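Local coordinates for protein SSO1986 (Sulfolobus solfataricus, PDB 2X5Q) that is a Cmr7 subunit of the CMR ribonucleoprotein complex, which carries CRISPR RNA in the adaptive immunity of this archaeon against mobile genetic elements, at residues Pro15-Ser19 against Ala63-Ser67; His54-Thr60 against Leu106-Lys112; Asp138-Val144 against Tyr188-Leu194. All coordinates share one frame; numbering follows the deposited sequence.

Contact 1: Pro15-Ser19 against Ala63-Ser67; sequences PITNS and AIDES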
loop_
_atom_site.group_PDB
_atom_site.type_symbol
_atom_site.label_atom_id
_atom_site.label_comp_id
_atom_site.label_asym_id
_atom_site.label_seq_id
_atom_site.Cartn_x
_atom_site.Cartn_y
_atom_site.Cartn_z
ATOM N N PRO A 15 14.502 3.218 6.163
ATOM C CA PRO A 15 14.109 4.508 5.589
ATOM C C PRO A 15 15.231 5.527 5.670
ATOM O O PRO A 15 15.859 5.675 6.728
ATOM C CB PRO A 15 12.926 4.969 6.470
ATOM C CG PRO A 15 12.482 3.773 7.212
ATOM C CD PRO A 15 13.684 2.867 7.335
ATOM N N ILE A 16 15.490 6.227 4.569
ATOM C CA ILE A 16 16.477 7.305 4.578
ATOM C C ILE A 16 15.745 8.648 4.711
ATOM O O ILE A 16 15.126 9.132 3.748
ATOM C CB ILE A 16 17.345 7.257 3.309
ATOM C CG1 ILE A 16 18.010 5.879 3.173
ATOM C CG2 ILE A 16 18.408 8.371 3.307
ATOM C CD1 ILE A 16 18.989 5.545 4.272
ATOM N N THR A 17 15.785 9.225 5.915
ATOM C CA THR A 17 15.156 10.516 6.197
ATOM C C THR A 17 16.171 11.469 6.792
ATOM O O THR A 17 17.273 11.058 7.113
ATOM C CB THR A 17 14.031 10.399 7.241
ATOM O OG1 THR A 17 14.609 10.202 8.530
ATOM C CG2 THR A 17 13.081 9.257 6.932
ATOM N N ASN A 18 15.759 12.728 7.010
ATOM C CA ASN A 18 16.587 13.713 7.710
ATOM C C ASN A 18 16.845 13.424 9.190
ATOM O O ASN A 18 17.658 14.126 9.798
ATOM C CB ASN A 18 15.977 15.125 7.621
ATOM C CG ASN A 18 16.132 15.747 6.250
ATOM O OD1 ASN A 18 17.245 15.872 5.736
ATOM N ND2 ASN A 18 15.013 16.163 5.657
ATOM N N SER A 19 16.164 12.436 9.779
ATOM C CA SER A 19 16.268 12.200 11.223
ATOM C C SER A 19 17.008 10.937 11.665
ATOM O O SER A 19 17.169 10.703 12.874
ATOM C CB SER A 19 14.873 12.221 11.845
ATOM O OG SER A 19 14.294 13.498 11.668
ATOM N N ALA A 63 3.830 6.966 4.039
ATOM C CA ALA A 63 4.594 8.122 4.500
ATOM C C ALA A 63 5.259 7.724 5.831
ATOM O O ALA A 63 4.967 6.654 6.377
ATOM C CB ALA A 63 3.695 9.321 4.675
ATOM N N ILE A 64 6.182 8.540 6.312
ATOM C CA ILE A 64 6.892 8.237 7.552
ATOM C C ILE A 64 6.544 9.287 8.598
ATOM O O ILE A 64 6.395 10.474 8.295
ATOM C CB ILE A 64 8.428 8.079 7.327
ATOM C CG1 ILE A 64 9.132 7.572 8.599
ATOM C CG2 ILE A 64 9.072 9.373 6.860
ATOM C CD1 ILE A 64 10.547 6.975 8.317
ATOM N N ASP A 65 6.315 8.829 9.822
ATOM C CA ASP A 65 6.199 9.726 10.962
ATOM C C ASP A 65 7.656 9.959 11.321
ATOM O O ASP A 65 8.298 9.114 11.967
ATOM C CB ASP A 65 5.426 9.057 12.106
ATOM C CG ASP A 65 5.425 9.882 13.385
ATOM O OD1 ASP A 65 6.367 10.674 13.613
ATOM O OD2 ASP A 65 4.473 9.716 14.176
ATOM N N GLU A 66 8.194 11.090 10.873
ATOM C CA GLU A 66 9.637 11.292 10.957
ATOM C C GLU A 66 10.211 11.238 12.372
ATOM O O GLU A 66 11.302 10.723 12.564
ATOM C CB GLU A 66 10.086 12.592 10.290
ATOM C CG GLU A 66 11.601 12.543 10.055
ATOM C CD GLU A 66 12.115 13.572 9.072
ATOM O OE1 GLU A 66 11.362 13.945 8.142
ATOM O OE2 GLU A 66 13.288 13.989 9.242
ATOM N N SER A 67 9.485 11.770 13.343
ATOM C CA SER A 67 9.960 11.762 14.717
ATOM C C SER A 67 10.030 10.360 15.322
ATOM O O SER A 67 10.969 10.072 16.052
ATOM C CB SER A 67 9.096 12.656 15.584
ATOM O OG SER A 67 7.742 12.301 15.416
HETATM O O HOH W 1 12.979 9.298 10.728
#
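An ST turn on Pro15-Ser19, in the loop that leaves strand 11-15, turns two hydroxyls to Glu66 in 63-67: one meets its carboxylate directly, the other reaches its backbone through a water. The only direct hydrogen bond between the segments runs from Ser19 OG to Glu66 OE2 (2.7 Å) and uses the carboxylate lone pair that faces away from OE1. Glu66 gets there by an extended chain whose CG lies anti to its backbone N (chi1 -164°), sliding past Thr17 in the opposite direction. The turn itself is closed by Ser19 N donating to Thr17 OG1 at 3.0 Å with an N-H...O angle of 161°. That same OG1 donates to a water 2.9 Å away, and the water in turn donates to Glu66 O, so the turn and the backbone of Glu66 are joined as well. Beside the polar part, the contact is apolar: Ile64 CD1 meets Thr17 CG2 tip to tip at 3.7 Å and touches Pro15 CB at 3.6 Å, the isoleucine and proline side chains crossing at about a right angle. Thr17 thus divides its branches, methyl to the isoleucine and hydroxyl to the turn and the water. Tyr188 OH bonds both Glu66 OE1 and the backbone N of Asn18. Each carboxylate oxygen has its own partner, which should restrain the rotation of the carboxylate, and its probable negative charge is shared between two hydroxyls.

Contact 2: His54-Thr60 against Leu106-Lys112; sequences HNILVLT and LYIIRKK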
loop_
_atom_site.group_PDB
_atom_site.type_symbol
_atom_site.label_atom_id
_atom_site.label_comp_id
_atom_site.label_asym_id
_atom_site.label_seq_id
_atom_site.Cartn_x
_atom_site.Cartn_y
_atom_site.Cartn_z
ATOM N N HIS A 54 22.852 1.500 -5.354
ATOM C CA HIS A 54 21.984 0.647 -6.183
ATOM C C HIS A 54 20.937 -0.090 -5.375
ATOM O O HIS A 54 21.152 -0.397 -4.210
ATOM C CB HIS A 54 22.806 -0.399 -6.947
ATOM C CG HIS A 54 23.901 0.181 -7.782
ATOM N ND1 HIS A 54 23.666 0.800 -8.990
ATOM C CD2 HIS A 54 25.239 0.237 -7.582
ATOM C CE1 HIS A 54 24.811 1.231 -9.488
ATOM N NE2 HIS A 54 25.782 0.895 -8.658
ATOM N N ASN A 55 19.835 -0.429 -6.047
ATOM C CA ASN A 55 18.740 -1.224 -5.482
ATOM C C ASN A 55 18.051 -0.544 -4.314
ATOM O O ASN A 55 18.069 -1.047 -3.176
ATOM C CB ASN A 55 19.193 -2.632 -5.073
ATOM C CG ASN A 55 19.748 -3.417 -6.218
ATOM O OD1 ASN A 55 19.215 -3.352 -7.330
ATOM N ND2 ASN A 55 20.831 -4.171 -5.969
ATOM N N ILE A 56 17.435 0.587 -4.616
ATOM C CA ILE A 56 16.714 1.377 -3.642
ATOM C C ILE A 56 15.227 1.018 -3.716
ATOM O O ILE A 56 14.642 1.014 -4.791
ATOM C CB ILE A 56 16.886 2.892 -3.903
ATOM C CG1 ILE A 56 18.338 3.334 -3.680
ATOM C CG2 ILE A 56 15.973 3.720 -2.970
ATOM C CD1 ILE A 56 19.123 3.525 -4.927
ATOM N N LEU A 57 14.623 0.713 -2.571
ATOM C CA LEU A 57 13.193 0.398 -2.540
ATOM C C LEU A 57 12.346 1.657 -2.360
ATOM O O LEU A 57 12.578 2.446 -1.444
ATOM C CB LEU A 57 12.894 -0.623 -1.444
ATOM C CG LEU A 57 11.456 -1.139 -1.394
ATOM C CD1 LEU A 57 11.139 -1.974 -2.627
ATOM C CD2 LEU A 57 11.258 -1.927 -0.100
ATOM N N VAL A 58 11.354 1.818 -3.229
ATOM C CA VAL A 58 10.413 2.928 -3.158
ATOM C C VAL A 58 9.105 2.349 -2.648
ATOM O O VAL A 58 8.458 1.566 -3.329
ATOM C CB VAL A 58 10.185 3.587 -4.539
ATOM C CG1 VAL A 58 9.231 4.826 -4.420
ATOM C CG2 VAL A 58 11.526 3.957 -5.159
ATOM N N LEU A 59 8.739 2.708 -1.429
ATOM C CA LEU A 59 7.515 2.193 -0.832
ATOM C C LEU A 59 6.385 3.176 -1.077
ATOM O O LEU A 59 6.259 4.153 -0.352
ATOM C CB LEU A 59 7.743 1.977 0.658
ATOM C CG LEU A 59 6.971 0.849 1.313
ATOM C CD1 LEU A 59 7.406 -0.467 0.686
ATOM C CD2 LEU A 59 7.227 0.876 2.831
ATOM N N THR A 60 5.570 2.926 -2.102
ATOM C CA THR A 60 4.457 3.828 -2.438
ATOM C C THR A 60 3.233 3.521 -1.552
ATOM O O THR A 60 3.120 2.438 -1.013
ATOM C CB THR A 60 4.095 3.781 -3.964
ATOM O OG1 THR A 60 3.632 2.477 -4.323
ATOM C CG2 THR A 60 5.324 4.106 -4.835
ATOM N N LEU A 106 8.905 -6.064 -6.647
ATOM C CA LEU A 106 9.178 -4.899 -5.822
ATOM C C LEU A 106 9.523 -3.673 -6.640
ATOM O O LEU A 106 10.056 -3.782 -7.754
ATOM C CB LEU A 106 10.317 -5.183 -4.853
ATOM C CG LEU A 106 9.961 -6.107 -3.695
ATOM C CD1 LEU A 106 11.218 -6.463 -2.907
ATOM C CD2 LEU A 106 8.868 -5.449 -2.820
ATOM N N TYR A 107 9.232 -2.509 -6.059
ATOM C CA TYR A 107 9.517 -1.226 -6.697
ATOM C C TYR A 107 10.941 -0.773 -6.346
ATOM O O TYR A 107 11.159 0.075 -5.464
ATOM C CB TYR A 107 8.475 -0.192 -6.288
ATOM C CG TYR A 107 8.516 1.124 -7.043
ATOM C CD1 TYR A 107 9.391 1.338 -8.105
ATOM C CD2 TYR A 107 7.621 2.142 -6.725
ATOM C CE1 TYR A 107 9.399 2.526 -8.792
ATOM C CE2 TYR A 107 7.634 3.344 -7.406
ATOM C CZ TYR A 107 8.531 3.537 -8.423
ATOM O OH TYR A 107 8.555 4.711 -9.121
ATOM N N ILE A 108 11.904 -1.346 -7.067
ATOM C CA ILE A 108 13.318 -1.119 -6.806
ATOM C C ILE A 108 13.867 -0.225 -7.916
ATOM O O ILE A 108 13.670 -0.519 -9.092
ATOM C CB ILE A 108 14.088 -2.478 -6.751
ATOM C CG1 ILE A 108 13.606 -3.348 -5.576
ATOM C CG2 ILE A 108 15.597 -2.255 -6.673
ATOM C CD1 ILE A 108 14.157 -4.825 -5.607
ATOM N N ILE A 109 14.539 0.867 -7.561
ATOM C CA ILE A 109 15.190 1.716 -8.564
ATOM C C ILE A 109 16.718 1.630 -8.495
ATOM O O ILE A 109 17.275 1.130 -7.516
ATOM C CB ILE A 109 14.726 3.194 -8.473
ATOM C CG1 ILE A 109 14.947 3.754 -7.073
ATOM C CG2 ILE A 109 13.251 3.296 -8.848
ATOM C CD1 ILE A 109 14.907 5.255 -7.018
ATOM N N ARG A 110 17.375 2.106 -9.559
ATOM C CA ARG A 110 18.820 1.981 -9.728
ATOM C C ARG A 110 19.179 0.498 -9.610
ATOM O O ARG A 110 20.049 0.125 -8.829
ATOM C CB ARG A 110 19.587 2.791 -8.681
ATOM C CG ARG A 110 19.174 4.252 -8.548
ATOM C CD ARG A 110 19.647 5.052 -9.708
ATOM N NE ARG A 110 19.325 6.478 -9.572
ATOM C CZ ARG A 110 20.193 7.465 -9.322
ATOM N NH1 ARG A 110 21.492 7.231 -9.133
ATOM N NH2 ARG A 110 19.741 8.716 -9.248
ATOM N N LYS A 111 18.472 -0.343 -10.359
ATOM C CA LYS A 111 18.589 -1.805 -10.191
ATOM C C LYS A 111 19.967 -2.324 -10.594
ATOM O O LYS A 111 20.501 -1.931 -11.622
ATOM C CB LYS A 111 17.509 -2.555 -10.985
ATOM C CG LYS A 111 16.209 -2.753 -10.255
ATOM C CD LYS A 111 15.276 -3.726 -11.026
ATOM C CE LYS A 111 15.508 -5.209 -10.647
ATOM N NZ LYS A 111 14.363 -6.141 -11.023
ATOM N N LYS A 112 20.538 -3.194 -9.763
ATOM C CA LYS A 112 21.814 -3.850 -10.061
ATOM C C LYS A 112 21.787 -5.283 -9.553
ATOM O O LYS A 112 21.679 -5.505 -8.352
ATOM C CB LYS A 112 22.983 -3.121 -9.394
ATOM C CG LYS A 112 24.361 -3.759 -9.688
ATOM C CD LYS A 112 25.370 -3.492 -8.577
ATOM C CE LYS A 112 26.698 -4.209 -8.821
ATOM N NZ LYS A 112 26.533 -5.703 -8.863
#
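A G1 beta bulge interrupts the antiparallel pairing of strand 52-60 with the short strand 108-109: Asn55 and Ile56 both face Ile109, and Asn55 has positive backbone angles (phi 63°, psi 64°). Regular pairing is seen on the Ile56 side of the bulge, where Ile56 N donates to Ile109 O at 3.0 Å and Ile109 N returns a bond to Ile56 O at 2.8 Å. Val58 N then reaches Tyr107 O, the carbonyl of the residue at the centre of an inverse gamma turn. On the other side Asn55 N bonds Arg110 O at 2.8 Å. The Asn55 amide extends the pairing by gripping the backbone of Lys112 at two points: OD1 accepts from its N (2.8 Å), while ND2 donates to its O (2.9 Å), which lies almost exactly in the amide plane. Next to it, Lys112 CD sits over one face of the His54 ring, and Arg110 O lies at that ring's edge. At the far end CG of Tyr107 stands anti to its backbone N (chi1 -171°), which puts the ring where Val58 CB lies over one face, 3.8 Å from the ring centroid, and Thr60 CG2 meets the edge at CE2 (3.5 Å); Pro77 of the second subunit also packs on Tyr107. ND2 of Asn55 has a further acceptor in Val45 O, so Asn55 acts as a side-chain substitute for strand pairing, its buried amide held flat by bonds at both polar atoms.

Contact 3: Asp138-Val144 against Tyr188-Leu194; sequences DKVTSFV and YYSIKSL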
loop_
_atom_site.group_PDB
_atom_site.type_symbol
_atom_site.label_atom_id
_atom_site.label_comp_id
_atom_site.label_asym_id
_atom_site.label_seq_id
_atom_site.Cartn_x
_atom_site.Cartn_y
_atom_site.Cartn_z
ATOM N N ASP A 138 -6.883 14.702 10.527
ATOM C CA ASP A 138 -6.186 15.878 11.034
ATOM C C ASP A 138 -4.669 15.773 10.854
ATOM O O ASP A 138 -3.895 16.241 11.695
ATOM C CB ASP A 138 -6.544 16.054 12.518
ATOM C CG ASP A 138 -6.606 17.491 12.930
ATOM O OD1 ASP A 138 -5.525 18.103 13.041
ATOM O OD2 ASP A 138 -7.732 18.005 13.150
ATOM N N LYS A 139 -4.255 15.143 9.755
ATOM C CA LYS A 139 -2.849 14.873 9.490
ATOM C C LYS A 139 -2.489 15.316 8.087
ATOM O O LYS A 139 -3.300 15.188 7.165
ATOM C CB LYS A 139 -2.556 13.391 9.643
ATOM C CG LYS A 139 -2.702 12.909 11.078
ATOM C CD LYS A 139 -2.108 11.556 11.278
ATOM C CE LYS A 139 -2.542 10.937 12.593
ATOM N NZ LYS A 139 -2.038 11.706 13.741
ATOM N N VAL A 140 -1.276 15.839 7.933
ATOM C CA VAL A 140 -0.812 16.353 6.649
ATOM C C VAL A 140 0.427 15.585 6.244
ATOM O O VAL A 140 1.297 15.339 7.075
ATOM C CB VAL A 140 -0.486 17.873 6.691
ATOM C CG1 VAL A 140 0.514 18.219 7.810
ATOM C CG2 VAL A 140 0.048 18.341 5.347
ATOM N N THR A 141 0.475 15.193 4.976
ATOM C CA THR A 141 1.639 14.536 4.406
ATOM C C THR A 141 2.339 15.547 3.506
ATOM O O THR A 141 1.684 16.285 2.753
ATOM C CB THR A 141 1.244 13.272 3.629
ATOM O OG1 THR A 141 0.514 13.636 2.441
ATOM C CG2 THR A 141 0.372 12.397 4.500
ATOM N N SER A 142 3.662 15.597 3.601
ATOM C CA SER A 142 4.432 16.608 2.916
ATOM C C SER A 142 5.612 15.982 2.245
ATOM O O SER A 142 6.235 15.088 2.798
ATOM C CB SER A 142 4.942 17.648 3.914
ATOM O OG SER A 142 3.869 18.127 4.680
ATOM N N PHE A 143 5.919 16.492 1.062
ATOM C CA PHE A 143 7.094 16.104 0.332
ATOM C C PHE A 143 8.324 16.713 1.008
ATOM O O PHE A 143 8.370 17.917 1.269
ATOM C CB PHE A 143 6.976 16.588 -1.113
ATOM C CG PHE A 143 8.212 16.354 -1.928
ATOM C CD1 PHE A 143 8.440 15.125 -2.520
ATOM C CD2 PHE A 143 9.146 17.363 -2.099
ATOM C CE1 PHE A 143 9.570 14.901 -3.267
ATOM C CE2 PHE A 143 10.283 17.143 -2.849
ATOM C CZ PHE A 143 10.493 15.914 -3.436
ATOM N N VAL A 144 9.310 15.870 1.286
ATOM C CA VAL A 144 10.548 16.298 1.918
ATOM C C VAL A 144 11.734 15.831 1.089
ATOM O O VAL A 144 11.735 14.723 0.564
ATOM C CB VAL A 144 10.659 15.746 3.356
ATOM C CG1 VAL A 144 11.903 16.319 4.049
ATOM C CG2 VAL A 144 9.382 16.099 4.165
ATOM N N TYR A 188 11.080 12.007 0.157
ATOM C CA TYR A 188 10.076 11.193 0.824
ATOM C C TYR A 188 8.913 12.052 1.308
ATOM O O TYR A 188 8.963 13.292 1.273
ATOM C CB TYR A 188 10.691 10.410 1.996
ATOM C CG TYR A 188 11.295 11.276 3.101
ATOM C CD1 TYR A 188 10.596 11.542 4.264
ATOM C CD2 TYR A 188 12.564 11.822 2.972
ATOM C CE1 TYR A 188 11.143 12.342 5.283
ATOM C CE2 TYR A 188 13.126 12.607 3.981
ATOM C CZ TYR A 188 12.406 12.863 5.131
ATOM O OH TYR A 188 12.942 13.650 6.117
ATOM N N TYR A 189 7.843 11.375 1.714
ATOM C CA TYR A 189 6.663 12.038 2.255
ATOM C C TYR A 189 6.600 11.738 3.744
ATOM O O TYR A 189 6.697 10.579 4.157
ATOM C CB TYR A 189 5.395 11.564 1.538
ATOM C CG TYR A 189 5.236 12.195 0.179
ATOM C CD1 TYR A 189 4.362 13.251 -0.016
ATOM C CD2 TYR A 189 5.987 11.746 -0.913
ATOM C CE1 TYR A 189 4.227 13.848 -1.265
ATOM C CE2 TYR A 189 5.851 12.338 -2.164
ATOM C CZ TYR A 189 4.975 13.380 -2.324
ATOM O OH TYR A 189 4.849 13.970 -3.537
ATOM N N SER A 190 6.519 12.786 4.552
ATOM C CA SER A 190 6.361 12.607 5.989
ATOM C C SER A 190 4.975 13.057 6.383
ATOM O O SER A 190 4.409 13.964 5.771
ATOM C CB SER A 190 7.425 13.362 6.785
ATOM O OG SER A 190 7.150 14.723 6.865
ATOM N N ILE A 191 4.427 12.397 7.391
ATOM C CA ILE A 191 3.081 12.664 7.852
ATOM C C ILE A 191 3.165 13.217 9.264
ATOM O O ILE A 191 3.970 12.751 10.075
ATOM C CB ILE A 191 2.196 11.398 7.755
ATOM C CG1 ILE A 191 0.756 11.692 8.182
ATOM C CG2 ILE A 191 2.797 10.228 8.539
ATOM C CD1 ILE A 191 -0.223 10.620 7.717
ATOM N N LYS A 192 2.343 14.221 9.538
ATOM C CA LYS A 192 2.338 14.911 10.821
ATOM C C LYS A 192 0.905 15.282 11.199
ATOM O O LYS A 192 0.075 15.563 10.325
ATOM C CB LYS A 192 3.205 16.171 10.732
ATOM C CG LYS A 192 3.197 17.005 11.994
ATOM C CD LYS A 192 3.979 18.289 11.878
ATOM C CE LYS A 192 3.775 19.140 13.138
ATOM N NZ LYS A 192 4.227 18.397 14.370
ATOM N N SER A 193 0.617 15.285 12.501
ATOM C CA SER A 193 -0.682 15.734 12.984
ATOM C C SER A 193 -0.676 17.253 13.120
ATOM O O SER A 193 0.298 17.843 13.583
ATOM C CB SER A 193 -1.039 15.078 14.315
ATOM O OG SER A 193 -0.035 15.330 15.269
ATOM N N LEU A 194 -1.767 17.873 12.693
ATOM C CA LEU A 194 -1.895 19.330 12.707
ATOM C C LEU A 194 -2.301 19.909 14.059
ATOM O O LEU A 194 -2.091 21.105 14.319
ATOM C CB LEU A 194 -2.927 19.756 11.657
ATOM C CG LEU A 194 -2.514 19.479 10.215
ATOM C CD1 LEU A 194 -3.709 19.476 9.285
ATOM C CD2 LEU A 194 -1.494 20.511 9.767
HETATM O O HOH W 2 3.767 16.618 6.847
#
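Strands 139-144 and 188-193 form a two-stranded antiparallel sheet whose strands are joined through three helices, and their axes run at 153° with a closest approach of 4.4 Å. Seven backbone hydrogen bonds hold the pair, from Leu194 N to Asp138 O at one end to the two bonds between Val144 and Tyr188 at the other. Packing is tight where a strand 188-193 residue is buried. Val144 CB lies over one face of the buried Tyr188 ring, 3.9 Å from its centroid, and Val144 CG1 comes to 3.5 Å from Tyr188 OH. A CG set between the tyrosine's own backbone N and carbonyl carbon (chi1 61°) places the ring so that the valine covers that face; its hydroxyl is also hydrogen-bonded to Glu66. On the other face of the sheet Thr141 CG2 packs obliquely on buried Ile191 CD1 at 3.7 Å. Along that same face the exposed Phe143 turns its ring edge toward the face of Tyr189 in an offset edge-to-face pair, with centroids 5.6 Å apart and planes at 70°. Tyr80 meets Tyr189 edge-to-face as well. The Asp138-Leu194 end is another open part, for Lys192 and Leu194 are both exposed. There Leu194 CD2 touches Val140 CG1, the side chains crossing at about a right angle, and the Lys139 chain runs over Ile191 until its NZ nears Ser193 CB. Lys192 turns its ammonium to Asn197, near the end of the chain. Midway between the two ends, a water beside the strands donates to Val140 O at 2.8 Å and to Ser190 O at 2.9 Å, and is also hydrogen-bonded to Ser142 OG.

In the fold
Contacts 1 and 3 form one continuous region, their centres 10 Å apart on the same side of the chain's centre. Two probable hydrogen bonds join them: Glu66 OE1 to Tyr188 OH at 2.6 Å, and Ile191 N to Ile64 O at 2.9 Å, the latter placing strand 62-65 beside strand 188-193. Contact 2 lies across the chain's centre from contact 1, about 17 Å between centres, yet strand 52-60 leads straight into strand 62-65, so one run of chain serves both. Contacts 2 and 3 do not touch; their nearest atoms are about 8 Å apart. The second subunit approaches contact 2 by packing and contact 3 through a weak hydrogen bond from its Lys105 to Thr141.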